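Local coordinates for nitrate transport protein (Parabacteroides distasonis, PDB 3HN0), which probably serves as the solute-binding component of an ABC transporter, perhaps for nitrate or another small substrate, at residues C80-T85 and E238-Y243; G180-A185 and D252-F257; T85-E90 and D169-T174; R212-T217 and L232-I237; V17-D22 and A205-A210. All blocks are in the same frame, centred on the assembly; numbering follows the deposited sequence.

Overall arrangement
The chain has the two-lobed build of a type II periplasmic binding protein, and the five contacts spread over its larger lobe and the crossing into the smaller one. Interaction 1 is the hub: interactions 2, 3 and 5 each touch it, with centres 11 to 12 Å from its own. Interaction 3 shares Thr-85 with it; a backbone hydrogen bond joins Phe-181 of interaction 2 to Asn-171 of interaction 3. Interaction 5 packs helices on strand 242-246, and interaction 4, centres 10 Å away, touches it through Thr-217 and Ile-237. Diethylene glycol and ethanediol, probably from crystallisation, lie about 3 Å (nearest atoms) from the Tyr-243 side chain, as does an ethanediol from that of Cys-207.

Interaction 1: C80-T85 and E238-Y243; sequences CPIWGT and ERCKIY
Ile-82 and Ile-242 sit opposite each other as a non-hydrogen-bonded antiparallel pair, joining strand 76-82 to 242-246, an outermost strand of the large-lobe sheet in this periplasmic-binding-protein fold. Tyr-243 N binds Pro-81 O at 3.1 Å from above the carbonyl plane. Past the pair the strand pattern gives way: helix 234-240 ends, and Lys-241, with positive phi, turns the chain into the strand. There Cys-240 O takes two donors, Trp-83 N at 3.3 Å in its carbonyl plane and Gly-84 N at 2.9 Å from well above it. With no side chain between, Gly-84 CA also approaches Arg-239 O at 3.3 Å in a CA-H...O contact.

Among the side chains, the two isoleucines run obliquely across each other. Ile-82 CG1, anti to its backbone N (chi1 -179°), is 3.5 Å from Ile-242 CD1, while Ile-82 CD1 reaches on to Cys-240 CB. Lys-241 lays its CB against Trp-83 CB, then bends back at chi2 and chi4 to its own helix end, where NZ and its own backbone N grip Glu-238 O from opposite faces. Ala-19 and Ile-18 of helix 16-19 touch Ile-242 and Cys-240 respectively. Cys-80 SG lies over one face of the Trp-83 indole, whose edge is pinned by a 2.8 Å bond from Trp-83 NE1 to Tyr-243 O, with the oxygen 1° out of the ring plane.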
# COMPACT_ATOMS: atom_id res chain seq x y z
N CYS A 80 8.59 -5.87 -10.03
CA CYS A 80 7.27 -6.51 -9.90
C CYS A 80 6.22 -5.71 -10.64
O CYS A 80 6.13 -4.50 -10.41
CB CYS A 80 6.94 -6.68 -8.44
SG CYS A 80 5.25 -7.36 -8.18
N PRO A 81 5.40 -6.36 -11.52
CA PRO A 81 4.46 -5.63 -12.35
C PRO A 81 3.01 -5.71 -11.93
O PRO A 81 2.16 -5.13 -12.61
CB PRO A 81 4.60 -6.36 -13.68
CG PRO A 81 4.83 -7.77 -13.31
CD PRO A 81 5.66 -7.70 -12.05
N ILE A 82 2.72 -6.48 -10.91
CA ILE A 82 1.33 -6.72 -10.56
C ILE A 82 1.27 -6.83 -9.05
O ILE A 82 2.16 -7.38 -8.40
CB ILE A 82 0.78 -7.97 -11.35
CG1 ILE A 82 -0.71 -8.25 -11.03
CG2 ILE A 82 1.60 -9.24 -11.01
CD1 ILE A 82 -1.38 -9.41 -11.87
N TRP A 83 0.21 -6.25 -8.47
CA TRP A 83 0.14 -6.07 -7.03
C TRP A 83 -1.18 -6.60 -6.41
O TRP A 83 -1.36 -6.58 -5.20
CB TRP A 83 0.36 -4.57 -6.69
CG TRP A 83 1.72 -4.13 -7.19
CD1 TRP A 83 2.02 -3.71 -8.44
CD2 TRP A 83 2.97 -4.24 -6.48
NE1 TRP A 83 3.37 -3.50 -8.57
CE2 TRP A 83 3.98 -3.78 -7.36
CE3 TRP A 83 3.32 -4.61 -5.17
CZ2 TRP A 83 5.30 -3.74 -7.01
CZ3 TRP A 83 4.66 -4.53 -4.80
CH2 TRP A 83 5.65 -4.12 -5.74
N GLY A 84 -2.09 -7.05 -7.24
CA GLY A 84 -3.42 -7.52 -6.80
C GLY A 84 -3.60 -8.96 -7.21
O GLY A 84 -4.02 -9.26 -8.33
N THR A 85 -3.24 -9.90 -6.35
CA THR A 85 -3.34 -11.28 -6.73
C THR A 85 -4.28 -12.14 -5.92
O THR A 85 -4.66 -13.22 -6.39
CB THR A 85 -1.94 -11.96 -6.77
OG1 THR A 85 -1.43 -12.08 -5.47
CG2 THR A 85 -0.97 -11.14 -7.55
N GLU A 238 -8.63 -3.77 -12.92
CA GLU A 238 -8.47 -2.93 -11.74
C GLU A 238 -8.02 -3.71 -10.52
O GLU A 238 -7.10 -3.28 -9.78
CB GLU A 238 -9.75 -2.15 -11.38
CG GLU A 238 -10.10 -0.98 -12.27
CD GLU A 238 -11.59 -0.53 -12.10
OE1 GLU A 238 -12.23 -0.76 -11.02
OE2 GLU A 238 -12.10 0.06 -13.07
N ARG A 239 -8.64 -4.88 -10.28
CA ARG A 239 -8.24 -5.74 -9.18
C ARG A 239 -6.81 -6.29 -9.25
O ARG A 239 -6.25 -6.66 -8.25
CB ARG A 239 -9.25 -6.88 -9.00
CG ARG A 239 -10.60 -6.40 -8.50
CD ARG A 239 -11.47 -7.53 -7.99
NE ARG A 239 -11.94 -8.33 -9.11
CZ ARG A 239 -13.14 -8.25 -9.68
NH1 ARG A 239 -14.09 -7.38 -9.29
NH2 ARG A 239 -13.41 -9.06 -10.68
N CYS A 240 -6.26 -6.38 -10.45
CA CYS A 240 -4.89 -6.86 -10.59
C CYS A 240 -3.87 -5.82 -10.16
O CYS A 240 -2.71 -6.19 -9.90
CB CYS A 240 -4.58 -7.28 -12.06
SG CYS A 240 -5.54 -8.70 -12.55
N LYS A 241 -4.26 -4.54 -10.09
CA LYS A 241 -3.32 -3.51 -9.58
C LYS A 241 -1.99 -3.57 -10.37
O LYS A 241 -0.89 -3.79 -9.81
CB LYS A 241 -3.05 -3.69 -8.07
CG LYS A 241 -4.32 -3.58 -7.16
CD LYS A 241 -4.97 -2.20 -7.26
CE LYS A 241 -6.22 -2.05 -6.35
NZ LYS A 241 -7.47 -2.46 -7.06
N ILE A 242 -2.11 -3.30 -11.66
CA ILE A 242 -1.03 -3.41 -12.62
C ILE A 242 -0.19 -2.12 -12.58
O ILE A 242 -0.71 -1.02 -12.82
CB ILE A 242 -1.57 -3.72 -14.05
CG1 ILE A 242 -2.38 -5.04 -14.06
CG2 ILE A 242 -0.45 -3.73 -15.11
CD1 ILE A 242 -1.54 -6.35 -13.86
N TYR A 243 1.10 -2.27 -12.31
CA TYR A 243 2.05 -1.16 -12.25
C TYR A 243 3.44 -1.71 -12.04
O TYR A 243 3.64 -2.55 -11.16
CB TYR A 243 1.72 -0.25 -11.09
CG TYR A 243 2.55 1.01 -11.01
CD1 TYR A 243 2.26 2.10 -11.82
CD2 TYR A 243 3.61 1.15 -10.10
CE1 TYR A 243 2.98 3.29 -11.73
CE2 TYR A 243 4.33 2.35 -10.01
CZ TYR A 243 4.01 3.41 -10.83
OH TYR A 243 4.74 4.60 -10.76

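Interaction 2: G180-A185 and D252-F257; sequences GFAQTA and DAVMGF
Phe-257 reaches from helix 251-264 onto the chain at Phe-181, Ala-182 and Gln-183, and no hydrogen bond crosses between the two segments. The aromatic part is an oblique pair: the rings of Phe-181 and Phe-257 have centroids 5.9 Å apart and planes inclined at 54°, with Phe-257 CD1 lying 3.8 Å from Phe-181 CB. Phe-257 CG, anti to the backbone N (chi1 169°), starts the ring off toward the 180-185 segment. A CH-pi contact adds to this, Gln-183 CA standing over one face of the Phe-257 ring, 4.3 Å from its centroid.

The aliphatic part centres on a single methyl. Ala-182 CB points at the helix and meets Val-254 CG2 at 3.8 Å and Ala-253 CB at 4.2 Å, with Ala-253 O nearer still.

Polar atoms are few. Ala-182 is the centre of an inverse gamma turn, closed by a weak bond from Gln-183 N to Phe-181 O. The contact buries Ala-182 O, which has no hydrogen-bonding partner in the model and lies 3.5 Å from Phe-257 CD2.

The contact lies where the chain returns from the second lobe to strand 184-188, probably part of the hinge as in relatives of this fold. Helix 62-70 and helix 107-119 both touch Phe-257, Trp-83 touches Ala-182, and Val-254 meets Leu-77 on the neighbouring strand 76-82.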
# COMPACT_ATOMS: atom_id res chain seq x y z
N GLY A 180 0.95 -3.00 -0.99
CA GLY A 180 0.88 -4.47 -0.93
C GLY A 180 2.10 -5.25 -1.36
O GLY A 180 3.14 -4.69 -1.70
N PHE A 181 1.97 -6.57 -1.30
CA PHE A 181 3.12 -7.44 -1.39
C PHE A 181 3.71 -7.55 -2.80
O PHE A 181 3.00 -7.73 -3.74
CB PHE A 181 2.76 -8.87 -0.97
CG PHE A 181 2.22 -9.00 0.42
CD1 PHE A 181 3.02 -8.76 1.52
CD2 PHE A 181 0.92 -9.40 0.63
CE1 PHE A 181 2.53 -8.93 2.80
CE2 PHE A 181 0.43 -9.56 1.91
CZ PHE A 181 1.22 -9.31 2.99
N ALA A 182 5.03 -7.56 -2.89
CA ALA A 182 5.70 -7.84 -4.14
C ALA A 182 5.76 -9.37 -4.35
O ALA A 182 6.78 -10.01 -4.12
CB ALA A 182 7.07 -7.17 -4.17
N GLN A 183 4.65 -9.94 -4.80
CA GLN A 183 4.50 -11.42 -4.88
C GLN A 183 4.92 -12.00 -6.20
O GLN A 183 5.05 -13.20 -6.30
CB GLN A 183 3.04 -11.91 -4.68
CG GLN A 183 2.28 -11.22 -3.68
CD GLN A 183 0.95 -11.84 -3.47
OE1 GLN A 183 0.77 -13.05 -3.67
NE2 GLN A 183 0.00 -11.01 -3.08
N THR A 184 5.10 -11.15 -7.22
CA THR A 184 5.42 -11.56 -8.55
C THR A 184 6.73 -10.93 -9.01
O THR A 184 6.96 -9.73 -8.79
CB THR A 184 4.32 -11.15 -9.50
OG1 THR A 184 3.07 -11.71 -9.06
CG2 THR A 184 4.64 -11.60 -10.93
N ALA A 185 7.61 -11.76 -9.57
CA ALA A 185 8.93 -11.35 -9.97
C ALA A 185 9.09 -11.39 -11.47
O ALA A 185 8.70 -12.38 -12.14
CB ALA A 185 10.01 -12.30 -9.39
N ASP A 252 11.88 -2.73 -0.12
CA ASP A 252 11.20 -3.01 1.15
C ASP A 252 10.00 -3.90 1.03
O ASP A 252 9.82 -4.77 1.89
CB ASP A 252 10.89 -1.70 1.92
CG ASP A 252 12.16 -1.00 2.46
OD1 ASP A 252 13.26 -1.61 2.52
OD2 ASP A 252 12.06 0.19 2.85
N ALA A 253 9.18 -3.74 -0.01
CA ALA A 253 8.08 -4.64 -0.31
C ALA A 253 8.55 -6.04 -0.75
O ALA A 253 7.78 -7.01 -0.67
CB ALA A 253 7.16 -4.07 -1.39
N VAL A 254 9.76 -6.11 -1.30
CA VAL A 254 10.30 -7.41 -1.73
C VAL A 254 10.78 -8.15 -0.50
O VAL A 254 10.30 -9.23 -0.20
CB VAL A 254 11.43 -7.29 -2.76
CG1 VAL A 254 12.16 -8.66 -2.95
CG2 VAL A 254 10.84 -6.77 -4.09
N MSE A 255 11.67 -7.53 0.24
CA MSE A 255 12.30 -8.21 1.38
C MSE A 255 11.31 -8.41 2.51
O MSE A 255 11.33 -9.45 3.19
CB MSE A 255 13.53 -7.45 1.86
CG MSE A 255 14.58 -7.29 0.78
SE MSE A 255 15.29 -9.03 0.17
CE MSE A 255 16.18 -9.40 1.69
N GLY A 256 10.41 -7.45 2.72
CA GLY A 256 9.31 -7.68 3.68
C GLY A 256 8.40 -8.85 3.38
O GLY A 256 8.03 -9.62 4.28
N PHE A 257 8.00 -9.00 2.13
CA PHE A 257 7.25 -10.16 1.67
C PHE A 257 8.02 -11.47 1.90
O PHE A 257 7.49 -12.37 2.50
CB PHE A 257 6.84 -10.04 0.20
CG PHE A 257 6.31 -11.29 -0.38
CD1 PHE A 257 5.02 -11.75 -0.08
CD2 PHE A 257 7.09 -12.05 -1.25
CE1 PHE A 257 4.51 -12.89 -0.64
CE2 PHE A 257 6.61 -13.23 -1.77
CZ PHE A 257 5.31 -13.67 -1.49

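Interaction 3: T85-E90 and D169-T174; sequences TLYLVE and DLNHLT
Asn-171 plugs into the backbone of Thr-85 and Leu-86 at the crossing between the two lobes of this binding-protein fold. Just beside it, Tyr-87 and Asp-169 form an antiparallel non-hydrogen-bonded pair at the end of the small three-stranded sheet, followed by a bond from Leu-170 N to Leu-86 O of 3.0 Å.

Followed outward, Asn-171 CB packs near Trp-83 O, and chi1 of -57° puts CG anti to the carbonyl carbon, 3.5 Å from Thr-85 N. OD1 is gripped twice: Leu-86 N comes in the amide plane on a lone pair, at 2.9 Å, and Thr-85 N from above that plane. On the other branch ND2 donates to Asp-169 OD1 at 2.9 Å, so the amide is fixed in rotation; ND2 also stands over one face of the Tyr-87 ring, 3.6 Å above its plane and toward the rim.

Asp-169 OD1 also accepts from Asn-171 N, making an Asx turn, while His-172 NE2 helps fix the carboxylate through OD2. Away from these polar groups, Leu-170 CD2 meets Leu-86 CD2. Tyr-87 OH, which is hydrogen-bonded to Arg-239 O outside the segments, accepts a further bond from a water 3.2 Å away that also donates to Asp-169 OD2 at 2.7 Å.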
# COMPACT_ATOMS: atom_id res chain seq x y z
N THR A 85 -3.24 -9.90 -6.35
CA THR A 85 -3.34 -11.28 -6.73
C THR A 85 -4.28 -12.14 -5.92
O THR A 85 -4.66 -13.22 -6.39
CB THR A 85 -1.94 -11.96 -6.77
OG1 THR A 85 -1.43 -12.08 -5.47
CG2 THR A 85 -0.97 -11.14 -7.55
N LEU A 86 -4.65 -11.72 -4.72
CA LEU A 86 -5.42 -12.59 -3.86
C LEU A 86 -6.56 -11.86 -3.17
O LEU A 86 -6.37 -10.84 -2.49
CB LEU A 86 -4.50 -13.28 -2.86
CG LEU A 86 -5.07 -14.55 -2.26
CD1 LEU A 86 -5.20 -15.66 -3.37
CD2 LEU A 86 -4.22 -14.99 -1.08
N TYR A 87 -7.77 -12.40 -3.37
CA TYR A 87 -8.95 -11.87 -2.76
C TYR A 87 -9.78 -12.94 -2.08
O TYR A 87 -9.80 -14.08 -2.50
CB TYR A 87 -9.79 -11.15 -3.82
CG TYR A 87 -9.17 -9.92 -4.35
CD1 TYR A 87 -8.23 -9.98 -5.40
CD2 TYR A 87 -9.48 -8.65 -3.83
CE1 TYR A 87 -7.62 -8.83 -5.91
CE2 TYR A 87 -8.85 -7.51 -4.34
CZ TYR A 87 -7.94 -7.61 -5.37
OH TYR A 87 -7.34 -6.47 -5.88
N LEU A 88 -10.45 -12.59 -0.98
CA LEU A 88 -11.34 -13.52 -0.31
C LEU A 88 -12.75 -13.32 -0.83
O LEU A 88 -13.25 -12.19 -0.84
CB LEU A 88 -11.34 -13.24 1.18
CG LEU A 88 -12.22 -14.06 2.13
CD1 LEU A 88 -11.83 -15.52 2.10
CD2 LEU A 88 -12.07 -13.42 3.52
N VAL A 89 -13.43 -14.41 -1.18
CA VAL A 89 -14.81 -14.36 -1.62
C VAL A 89 -15.67 -15.25 -0.70
O VAL A 89 -15.21 -16.27 -0.21
CB VAL A 89 -14.97 -14.82 -3.09
CG1 VAL A 89 -14.23 -13.85 -4.01
CG2 VAL A 89 -14.44 -16.28 -3.32
N GLU A 90 -16.90 -14.82 -0.49
CA GLU A 90 -17.82 -15.56 0.36
C GLU A 90 -19.21 -15.48 -0.25
O GLU A 90 -19.59 -14.47 -0.85
CB GLU A 90 -17.80 -15.01 1.81
CG GLU A 90 -16.41 -14.71 2.36
CD GLU A 90 -16.39 -14.40 3.85
OE1 GLU A 90 -16.88 -15.24 4.64
OE2 GLU A 90 -15.86 -13.32 4.23
N ASP A 169 -9.41 -7.99 0.71
CA ASP A 169 -8.26 -7.88 -0.14
C ASP A 169 -7.10 -8.44 0.66
O ASP A 169 -6.83 -7.93 1.74
CB ASP A 169 -8.12 -6.40 -0.45
CG ASP A 169 -6.88 -6.04 -1.27
OD1 ASP A 169 -5.91 -6.80 -1.26
OD2 ASP A 169 -6.89 -4.96 -1.92
N LEU A 170 -6.47 -9.48 0.16
CA LEU A 170 -5.42 -10.19 0.91
C LEU A 170 -4.00 -9.81 0.49
O LEU A 170 -3.03 -10.54 0.76
CB LEU A 170 -5.64 -11.72 0.81
CG LEU A 170 -6.51 -12.28 1.92
CD1 LEU A 170 -7.81 -11.51 2.04
CD2 LEU A 170 -6.72 -13.77 1.70
N ASN A 171 -3.88 -8.67 -0.17
CA ASN A 171 -2.63 -8.28 -0.79
C ASN A 171 -1.75 -7.31 0.02
O ASN A 171 -0.74 -6.84 -0.49
CB ASN A 171 -2.85 -7.70 -2.19
CG ASN A 171 -3.57 -8.67 -3.12
OD1 ASN A 171 -3.05 -9.72 -3.45
ND2 ASN A 171 -4.81 -8.33 -3.49
N HIS A 172 -2.12 -7.02 1.26
CA HIS A 172 -1.42 -5.98 2.01
C HIS A 172 -0.87 -6.48 3.32
O HIS A 172 -1.51 -7.24 4.03
CB HIS A 172 -2.35 -4.78 2.27
CG HIS A 172 -3.04 -4.27 1.06
ND1 HIS A 172 -2.47 -3.38 0.18
CD2 HIS A 172 -4.29 -4.51 0.59
CE1 HIS A 172 -3.33 -3.11 -0.79
NE2 HIS A 172 -4.43 -3.80 -0.57
N LEU A 173 0.31 -5.97 3.69
CA LEU A 173 0.92 -6.32 5.00
C LEU A 173 0.10 -5.75 6.15
O LEU A 173 -0.19 -6.45 7.13
CB LEU A 173 2.37 -5.78 5.06
CG LEU A 173 3.14 -6.25 6.31
CD1 LEU A 173 3.68 -7.65 6.05
CD2 LEU A 173 4.29 -5.27 6.67
N THR A 174 -0.30 -4.49 6.01
CA THR A 174 -1.00 -3.72 7.03
C THR A 174 -1.98 -2.83 6.30
O THR A 174 -1.90 -2.71 5.07
CB THR A 174 0.03 -2.78 7.79
OG1 THR A 174 0.68 -1.86 6.87
CG2 THR A 174 1.12 -3.61 8.48
O HOH W 1 -5.33 -4.69 -4.12

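Interaction 4: R212-T217 and L232-I237; sequences RYPKET and LTPKSI
Pro-214 and Pro-234, each in the first turn of its helix, meet with their side chains crossing at about a right angle, and their rings make the heart of this helix-to-helix contact in the large lobe. Pro-214 CG lies 3.9 Å from Pro-234 CB. On the buried side, Ile-237 CD1 fits against Pro-214 CB at 3.8 Å and stands 4.2 Å from Thr-217 CG2. That methyl is anti to its backbone N, while OG1 (chi1 -60°) sits beside the backbone N. Ile-18 of helix 16-19 touches both Thr-217 and Ile-237.

The outer side is thinner and open to solvent, made by Lys-215, which crosses the Pro-234 ring obliquely: its CG is close to Pro-234 CG, and the bent chain then brings NZ to 3.7 Å from that same carbon, a van der Waals approach at an exposed residue.

Hydrogen bonds form within each helix start, not across. Tyr-213 O receives both Thr-217 N and Thr-217 OG1, the hydroxyl at 2.7 Å from above the carbonyl plane. Thr-233 and Ser-236 form a capping box, with Thr-233 N to Ser-236 OG at 2.9 Å and nearly straight (173°), while Thr-233 OG1 accepts a weak bond from Lys-235 N. Ser-236 OG is also hydrogen-bonded to Ser-155 OG.

Since no hydrogen bond links the two segments, their contact rests on van der Waals packing, mostly apolar.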
# COMPACT_ATOMS: atom_id res chain seq x y z
N ARG A 212 -4.97 2.12 -18.49
CA ARG A 212 -5.64 3.19 -19.18
C ARG A 212 -6.61 2.74 -20.25
O ARG A 212 -7.63 3.42 -20.43
CB ARG A 212 -4.64 4.20 -19.76
CG ARG A 212 -3.89 4.94 -18.69
CD ARG A 212 -2.97 6.06 -19.22
NE ARG A 212 -2.23 6.70 -18.11
CZ ARG A 212 -1.51 7.82 -18.20
NH1 ARG A 212 -1.38 8.46 -19.36
NH2 ARG A 212 -0.90 8.28 -17.12
N TYR A 213 -6.30 1.63 -20.92
CA TYR A 213 -7.08 1.09 -22.02
C TYR A 213 -7.45 -0.36 -21.74
O TYR A 213 -7.03 -1.29 -22.44
CB TYR A 213 -6.32 1.24 -23.36
CG TYR A 213 -6.09 2.70 -23.65
CD1 TYR A 213 -7.10 3.49 -24.21
CD2 TYR A 213 -4.87 3.32 -23.33
CE1 TYR A 213 -6.92 4.84 -24.42
CE2 TYR A 213 -4.69 4.70 -23.54
CZ TYR A 213 -5.72 5.44 -24.09
OH TYR A 213 -5.57 6.81 -24.34
N PRO A 214 -8.22 -0.58 -20.67
CA PRO A 214 -8.51 -1.99 -20.31
C PRO A 214 -9.33 -2.74 -21.34
O PRO A 214 -9.09 -3.93 -21.59
CB PRO A 214 -9.22 -1.87 -18.94
CG PRO A 214 -9.84 -0.47 -18.97
CD PRO A 214 -8.77 0.36 -19.69
N LYS A 215 -10.30 -2.10 -21.97
CA LYS A 215 -11.11 -2.84 -22.90
C LYS A 215 -10.28 -3.29 -24.10
O LYS A 215 -10.42 -4.39 -24.57
CB LYS A 215 -12.29 -1.97 -23.36
CG LYS A 215 -13.23 -1.57 -22.25
CD LYS A 215 -14.57 -1.03 -22.86
CE LYS A 215 -15.23 0.04 -22.00
NZ LYS A 215 -15.17 -0.27 -20.54
N GLU A 216 -9.39 -2.42 -24.58
CA GLU A 216 -8.53 -2.74 -25.70
C GLU A 216 -7.54 -3.83 -25.33
O GLU A 216 -7.21 -4.67 -26.13
CB GLU A 216 -7.78 -1.46 -26.14
CG GLU A 216 -8.72 -0.40 -26.72
CD GLU A 216 -9.37 0.62 -25.71
OE1 GLU A 216 -9.38 0.45 -24.46
OE2 GLU A 216 -9.92 1.64 -26.20
N THR A 217 -7.08 -3.78 -24.09
CA THR A 217 -6.14 -4.79 -23.54
C THR A 217 -6.83 -6.15 -23.53
O THR A 217 -6.29 -7.13 -24.02
CB THR A 217 -5.66 -4.36 -22.16
OG1 THR A 217 -4.98 -3.10 -22.27
CG2 THR A 217 -4.72 -5.43 -21.51
N LEU A 232 -12.32 -11.74 -18.59
CA LEU A 232 -11.90 -10.51 -17.94
C LEU A 232 -12.83 -9.35 -18.32
O LEU A 232 -13.34 -9.28 -19.47
CB LEU A 232 -10.50 -10.13 -18.36
CG LEU A 232 -9.30 -11.02 -18.01
CD1 LEU A 232 -8.08 -10.43 -18.66
CD2 LEU A 232 -9.11 -11.09 -16.51
N THR A 233 -13.00 -8.43 -17.36
CA THR A 233 -13.65 -7.16 -17.58
C THR A 233 -12.71 -6.04 -17.06
O THR A 233 -11.69 -6.34 -16.42
CB THR A 233 -15.00 -7.08 -16.81
OG1 THR A 233 -14.73 -6.96 -15.41
CG2 THR A 233 -15.89 -8.27 -17.13
N PRO A 234 -13.01 -4.78 -17.36
CA PRO A 234 -12.16 -3.73 -16.79
C PRO A 234 -12.05 -3.79 -15.28
O PRO A 234 -10.99 -3.49 -14.76
CB PRO A 234 -12.82 -2.43 -17.29
CG PRO A 234 -13.37 -2.85 -18.61
CD PRO A 234 -13.91 -4.22 -18.39
N LYS A 235 -13.09 -4.24 -14.56
CA LYS A 235 -12.95 -4.41 -13.10
C LYS A 235 -11.92 -5.47 -12.72
O LYS A 235 -11.21 -5.32 -11.75
CB LYS A 235 -14.29 -4.70 -12.45
CG LYS A 235 -15.14 -3.44 -12.28
CD LYS A 235 -16.37 -3.75 -11.43
CE LYS A 235 -17.54 -2.79 -11.71
NZ LYS A 235 -17.14 -1.37 -11.55
N SER A 236 -11.79 -6.51 -13.55
CA SER A 236 -10.79 -7.55 -13.34
C SER A 236 -9.41 -6.91 -13.41
O SER A 236 -8.56 -7.16 -12.58
CB SER A 236 -10.88 -8.64 -14.42
OG SER A 236 -12.22 -9.05 -14.67
N ILE A 237 -9.20 -6.10 -14.42
CA ILE A 237 -7.89 -5.42 -14.56
C ILE A 237 -7.60 -4.52 -13.37
O ILE A 237 -6.51 -4.57 -12.80
CB ILE A 237 -7.80 -4.68 -15.89
CG1 ILE A 237 -7.71 -5.73 -17.00
CG2 ILE A 237 -6.57 -3.76 -15.90
CD1 ILE A 237 -7.46 -5.15 -18.38

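Interaction 5: V17-D22 and A205-A210; sequences VIAFAD and ASCQKA
Ser-206 and Lys-209, one turn apart on helix 196-212, supply the polar hold on the chain at Ala-19 and Asp-22. Ser-206 OG, anti to its backbone N (chi1 -175°), donates to Ala-19 O at 2.6 Å and weakly accepts Asp-22 N, linking Ala-19 and Asp-22. A water that accepts from Asp-22 N also lies within bonding distance of Ser-206 O and Ile-18 O.

The ionic part is a salt bridge of 2.8 Å from Lys-209 NZ to Asp-22 OD1. The fully extended lysine crosses the aspartate at about a right angle and meets OD1 from above the carboxylate plane; Asn-26 ND2 is a second partner of OD1, and another water donates to OD2.

Apolar contacts complete it: Ala-19 CB touches Cys-207 SG at 3.7 Å, and Ile-18 CG2 lies 4.0 Å from Ala-210 CB.

Ala-19 and Cys-207 both rest on Ile-242, so the two helical pieces pack together against one sheet, as in the layered alpha/beta lobe of a periplasmic binding protein.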
# COMPACT_ATOMS: atom_id res chain seq x y z
N VAL A 17 0.24 -11.79 -17.33
CA VAL A 17 0.23 -11.64 -18.81
C VAL A 17 -0.50 -10.36 -19.18
O VAL A 17 -0.18 -9.71 -20.19
CB VAL A 17 -0.35 -12.83 -19.54
CG1 VAL A 17 -1.87 -13.00 -19.27
CG2 VAL A 17 -0.04 -12.76 -21.05
N ILE A 18 -1.42 -9.91 -18.30
CA ILE A 18 -2.11 -8.67 -18.58
C ILE A 18 -1.16 -7.47 -18.66
O ILE A 18 -1.29 -6.60 -19.53
CB ILE A 18 -3.26 -8.39 -17.54
CG1 ILE A 18 -4.27 -9.52 -17.58
CG2 ILE A 18 -3.92 -7.00 -17.84
CD1 ILE A 18 -5.33 -9.50 -16.40
N ALA A 19 -0.16 -7.43 -17.79
CA ALA A 19 0.83 -6.38 -17.82
C ALA A 19 1.64 -6.36 -19.10
O ALA A 19 2.12 -5.32 -19.52
CB ALA A 19 1.79 -6.54 -16.60
N PHE A 20 1.83 -7.55 -19.67
CA PHE A 20 2.62 -7.76 -20.87
C PHE A 20 1.76 -7.81 -22.14
O PHE A 20 2.29 -8.02 -23.23
CB PHE A 20 3.41 -9.07 -20.69
CG PHE A 20 4.52 -8.98 -19.70
CD1 PHE A 20 4.31 -9.20 -18.38
CD2 PHE A 20 5.82 -8.66 -20.13
CE1 PHE A 20 5.33 -9.10 -17.48
CE2 PHE A 20 6.86 -8.56 -19.23
CZ PHE A 20 6.62 -8.76 -17.91
N ALA A 21 0.45 -7.58 -22.02
CA ALA A 21 -0.47 -7.78 -23.14
C ALA A 21 -0.05 -7.02 -24.37
O ALA A 21 -0.14 -7.54 -25.49
CB ALA A 21 -1.93 -7.42 -22.75
N ASP A 22 0.36 -5.76 -24.20
CA ASP A 22 0.67 -4.96 -25.35
C ASP A 22 1.94 -5.47 -26.06
O ASP A 22 2.16 -5.14 -27.19
CB ASP A 22 0.82 -3.49 -25.04
CG ASP A 22 0.82 -2.64 -26.32
OD1 ASP A 22 -0.14 -2.74 -27.10
OD2 ASP A 22 1.78 -1.87 -26.55
N ALA A 205 5.29 1.12 -20.10
CA ALA A 205 4.33 1.50 -21.10
C ALA A 205 3.22 0.49 -21.25
O ALA A 205 2.02 0.83 -21.34
CB ALA A 205 5.05 1.73 -22.44
N SER A 206 3.60 -0.80 -21.26
CA SER A 206 2.63 -1.89 -21.40
C SER A 206 1.69 -1.93 -20.19
O SER A 206 0.43 -2.13 -20.33
CB SER A 206 3.34 -3.21 -21.63
OG SER A 206 2.41 -4.27 -21.88
N CYS A 207 2.25 -1.68 -19.01
CA CYS A 207 1.45 -1.69 -17.76
C CYS A 207 0.47 -0.51 -17.80
O CYS A 207 -0.68 -0.66 -17.42
CB CYS A 207 2.33 -1.57 -16.51
SG CYS A 207 3.19 -3.10 -16.13
N GLN A 208 0.94 0.67 -18.24
CA GLN A 208 0.11 1.87 -18.33
C GLN A 208 -1.06 1.66 -19.29
O GLN A 208 -2.20 2.07 -19.02
CB GLN A 208 0.97 3.07 -18.76
CG GLN A 208 0.22 4.36 -18.85
CD GLN A 208 1.16 5.58 -18.89
OE1 GLN A 208 1.33 6.20 -19.93
NE2 GLN A 208 1.80 5.87 -17.76
N LYS A 209 -0.77 1.01 -20.39
CA LYS A 209 -1.77 0.74 -21.38
C LYS A 209 -2.85 -0.18 -20.84
O LYS A 209 -3.99 0.05 -21.14
CB LYS A 209 -1.16 0.16 -22.65
CG LYS A 209 -2.19 0.13 -23.78
CD LYS A 209 -1.57 -0.30 -25.10
CE LYS A 209 -2.52 -0.25 -26.29
NZ LYS A 209 -1.77 -0.54 -27.58
N ALA A 210 -2.48 -1.24 -20.11
CA ALA A 210 -3.45 -2.10 -19.47
C ALA A 210 -4.39 -1.30 -18.59
O ALA A 210 -5.60 -1.53 -18.63
CB ALA A 210 -2.75 -3.26 -18.66
O HOH W 2 -0.62 -4.48 -21.50
O HOH W 3 1.50 -0.23 -28.74